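Local coordinates for substrate binding periplasmic protein (Ralstonia solanacearum, PDB 3LOP) that binds leucine and probably serves as the periplasmic substrate-binding component of an amino-acid transport system, at residues Leu147-Leu153 with Leu202-Ala206. Sequence-based numbering, arbitrary orientation.
Sequences LYQEDAL and LGATA. With LEU (leucine), chain B.
In periplasmic binding proteins, ligands are commonly met at the carboxyl ends of parallel strands, and Leu-147 to Leu-153 with Leu-202 to Ala-206 is a compact example: Leu-153 and Thr-205 line the leucine pocket. Two extended strands run parallel in the register Leu-147/Leu-202 (CA-CA 5.0 Å) and Tyr-148/Gly-203 (CA-CA 4.7 Å). Gly-203, centre of an inverse gamma turn (phi/psi -98/69), bridges them: its N donates to Leu-147 O (2.8 Å), and its O accepts from Gln-149 N (3.1 Å) while Tyr-148 CA makes a CH...O contact with the same oxygen (3.4 Å). On one face Leu-147 (chi1 t, chi2 p) brings CD2 to 3.9 Å from Leu-202 CD2 (chi1 m, chi2 t) and 4.2 Å from Ala-204 CB; Tyr-148, chi1 p, leaves by the other face. An inverse gamma turn centred on Glu-150 (Asp-151 N to Gln-149 O, 2.8 Å) leads to Asp-151, the N-cap, whose OD1 (chi1 p) accepts from Leu-153 N (2.9 Å) and from NE2 of Gln-149 (t, t; 3.1 Å); Gln-149 OE1 is hydrogen-bonded to Tyr-178 OH, and Asp-151 OD2 salt-bridges Arg-180. Leu-153 (t, p) sets CD2 3.9 Å from Thr-205 CG2 and CD1 3.3 Å from CD1 of the bound leucine; Thr-205, chi1 p, puts CG2 3.6 Å from the ligand's O. Strands 174-178 and 224-227 flank this central pair of a four-stranded sheet (order 2-1-3-4), helix 206-218 packs through Phe-212 on the face of Leu-147 and Leu-202, and helix 152-166 starts at the pocket, where Ala-152 meets helix 83-91.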
loop_
_atom_site.group_PDB
_atom_site.type_symbol
_atom_site.label_atom_id
_atom_site.label_comp_id
_atom_site.label_asym_id
_atom_site.label_seq_id
_atom_site.Cartn_x
_atom_site.Cartn_y
_atom_site.Cartn_z
ATOM N N LEU A 147 10.578 -0.433 14.825
ATOM C CA LEU A 147 10.298 0.997 14.745
ATOM C C LEU A 147 8.814 1.007 14.403
ATOM O O LEU A 147 8.411 0.366 13.433
ATOM C CB LEU A 147 11.067 1.655 13.599
ATOM C CG LEU A 147 10.604 3.090 13.302
ATOM C CD1 LEU A 147 11.047 4.012 14.429
ATOM C CD2 LEU A 147 11.168 3.564 11.975
ATOM N N TYR A 148 7.998 1.704 15.185
ATOM C CA TYR A 148 6.568 1.729 14.896
ATOM C C TYR A 148 5.935 3.107 14.980
ATOM O O TYR A 148 6.317 3.936 15.807
ATOM C CB TYR A 148 5.811 0.774 15.828
ATOM C CG TYR A 148 5.799 1.183 17.286
ATOM C CD1 TYR A 148 6.893 0.930 18.114
ATOM C CD2 TYR A 148 4.686 1.812 17.842
ATOM C CE1 TYR A 148 6.875 1.290 19.462
ATOM C CE2 TYR A 148 4.659 2.178 19.187
ATOM C CZ TYR A 148 5.757 1.913 19.988
ATOM O OH TYR A 148 5.736 2.265 21.319
ATOM N N GLN A 149 4.958 3.345 14.112
ATOM C CA GLN A 149 4.251 4.616 14.102
ATOM C C GLN A 149 3.310 4.637 15.305
ATOM O O GLN A 149 2.669 3.636 15.622
ATOM C CB GLN A 149 3.471 4.767 12.794
ATOM C CG GLN A 149 2.754 6.100 12.632
ATOM C CD GLN A 149 2.344 6.352 11.196
ATOM O OE1 GLN A 149 3.159 6.769 10.372
ATOM N NE2 GLN A 149 1.084 6.083 10.882
ATOM N N GLU A 150 3.232 5.783 15.973
ATOM C CA GLU A 150 2.397 5.911 17.160
ATOM C C GLU A 150 0.911 6.072 16.850
ATOM O O GLU A 150 0.308 7.112 17.131
ATOM C CB GLU A 150 2.897 7.076 18.014
ATOM C CG GLU A 150 2.321 7.102 19.416
ATOM C CD GLU A 150 3.127 7.983 20.347
ATOM O OE1 GLU A 150 3.338 9.169 20.012
ATOM O OE2 GLU A 150 3.551 7.487 21.413
ATOM N N ASP A 151 0.336 5.025 16.265
ATOM C CA ASP A 151 -1.077 4.988 15.910
ATOM C C ASP A 151 -1.440 3.573 15.457
ATOM O O ASP A 151 -0.688 2.627 15.709
ATOM C CB ASP A 151 -1.394 6.024 14.817
ATOM C CG ASP A 151 -1.037 5.552 13.421
ATOM O OD1 ASP A 151 -0.195 4.640 13.282
ATOM O OD2 ASP A 151 -1.599 6.116 12.455
ATOM N N ALA A 152 -2.581 3.422 14.792
ATOM C CA ALA A 152 -3.032 2.106 14.336
ATOM C C ALA A 152 -2.005 1.313 13.521
ATOM O O ALA A 152 -1.916 0.092 13.659
ATOM C CB ALA A 152 -4.327 2.250 13.548
ATOM N N LEU A 153 -1.237 1.989 12.671
ATOM C CA LEU A 153 -0.235 1.294 11.866
ATOM C C LEU A 153 0.802 0.625 12.760
ATOM O O LEU A 153 1.133 -0.545 12.566
ATOM C CB LEU A 153 0.472 2.261 10.907
ATOM C CG LEU A 153 1.718 1.682 10.218
ATOM C CD1 LEU A 153 1.330 0.459 9.398
ATOM C CD2 LEU A 153 2.369 2.739 9.339
ATOM N N LEU A 202 10.628 -2.304 10.272
ATOM C CA LEU A 202 10.043 -0.975 10.158
ATOM C C LEU A 202 8.537 -0.981 9.911
ATOM O O LEU A 202 8.080 -1.222 8.793
ATOM C CB LEU A 202 10.736 -0.194 9.037
ATOM C CG LEU A 202 12.269 -0.191 9.037
ATOM C CD1 LEU A 202 12.766 0.573 7.817
ATOM C CD2 LEU A 202 12.800 0.436 10.325
ATOM N N GLY A 203 7.776 -0.725 10.970
ATOM C CA GLY A 203 6.328 -0.651 10.855
ATOM C C GLY A 203 6.048 0.831 10.747
ATOM O O GLY A 203 5.485 1.447 11.656
ATOM N N ALA A 204 6.456 1.401 9.620
ATOM C CA ALA A 204 6.332 2.829 9.390
ATOM C C ALA A 204 5.990 3.192 7.956
ATOM O O ALA A 204 5.876 2.329 7.084
ATOM C CB ALA A 204 7.638 3.500 9.775
ATOM N N THR A 205 5.826 4.491 7.731
ATOM C CA THR A 205 5.530 5.011 6.408
ATOM C C THR A 205 6.846 5.399 5.739
ATOM O O THR A 205 7.901 5.401 6.374
ATOM C CB THR A 205 4.586 6.221 6.491
ATOM O OG1 THR A 205 5.117 7.182 7.412
ATOM C CG2 THR A 205 3.205 5.775 6.969
ATOM N N ALA A 206 6.774 5.730 4.455
ATOM C CA ALA A 206 7.949 6.063 3.661
ATOM C C ALA A 206 8.967 7.053 4.221
ATOM O O ALA A 206 10.144 6.710 4.366
ATOM C CB ALA A 206 7.505 6.515 2.272
HETATM N N LEU B . -1.342 3.285 4.048
HETATM C CA LEU B . -0.071 3.787 4.641
HETATM C C LEU B . 1.014 3.835 3.582
HETATM O O LEU B . 1.987 4.584 3.793
HETATM C CB LEU B . 0.356 2.863 5.768
HETATM C CG LEU B . -0.877 2.645 6.636
HETATM C CD1 LEU B . -0.945 1.259 7.100
HETATM C CD2 LEU B . -0.870 3.589 7.770
HETATM O OXT LEU B . 0.873 3.120 2.564
#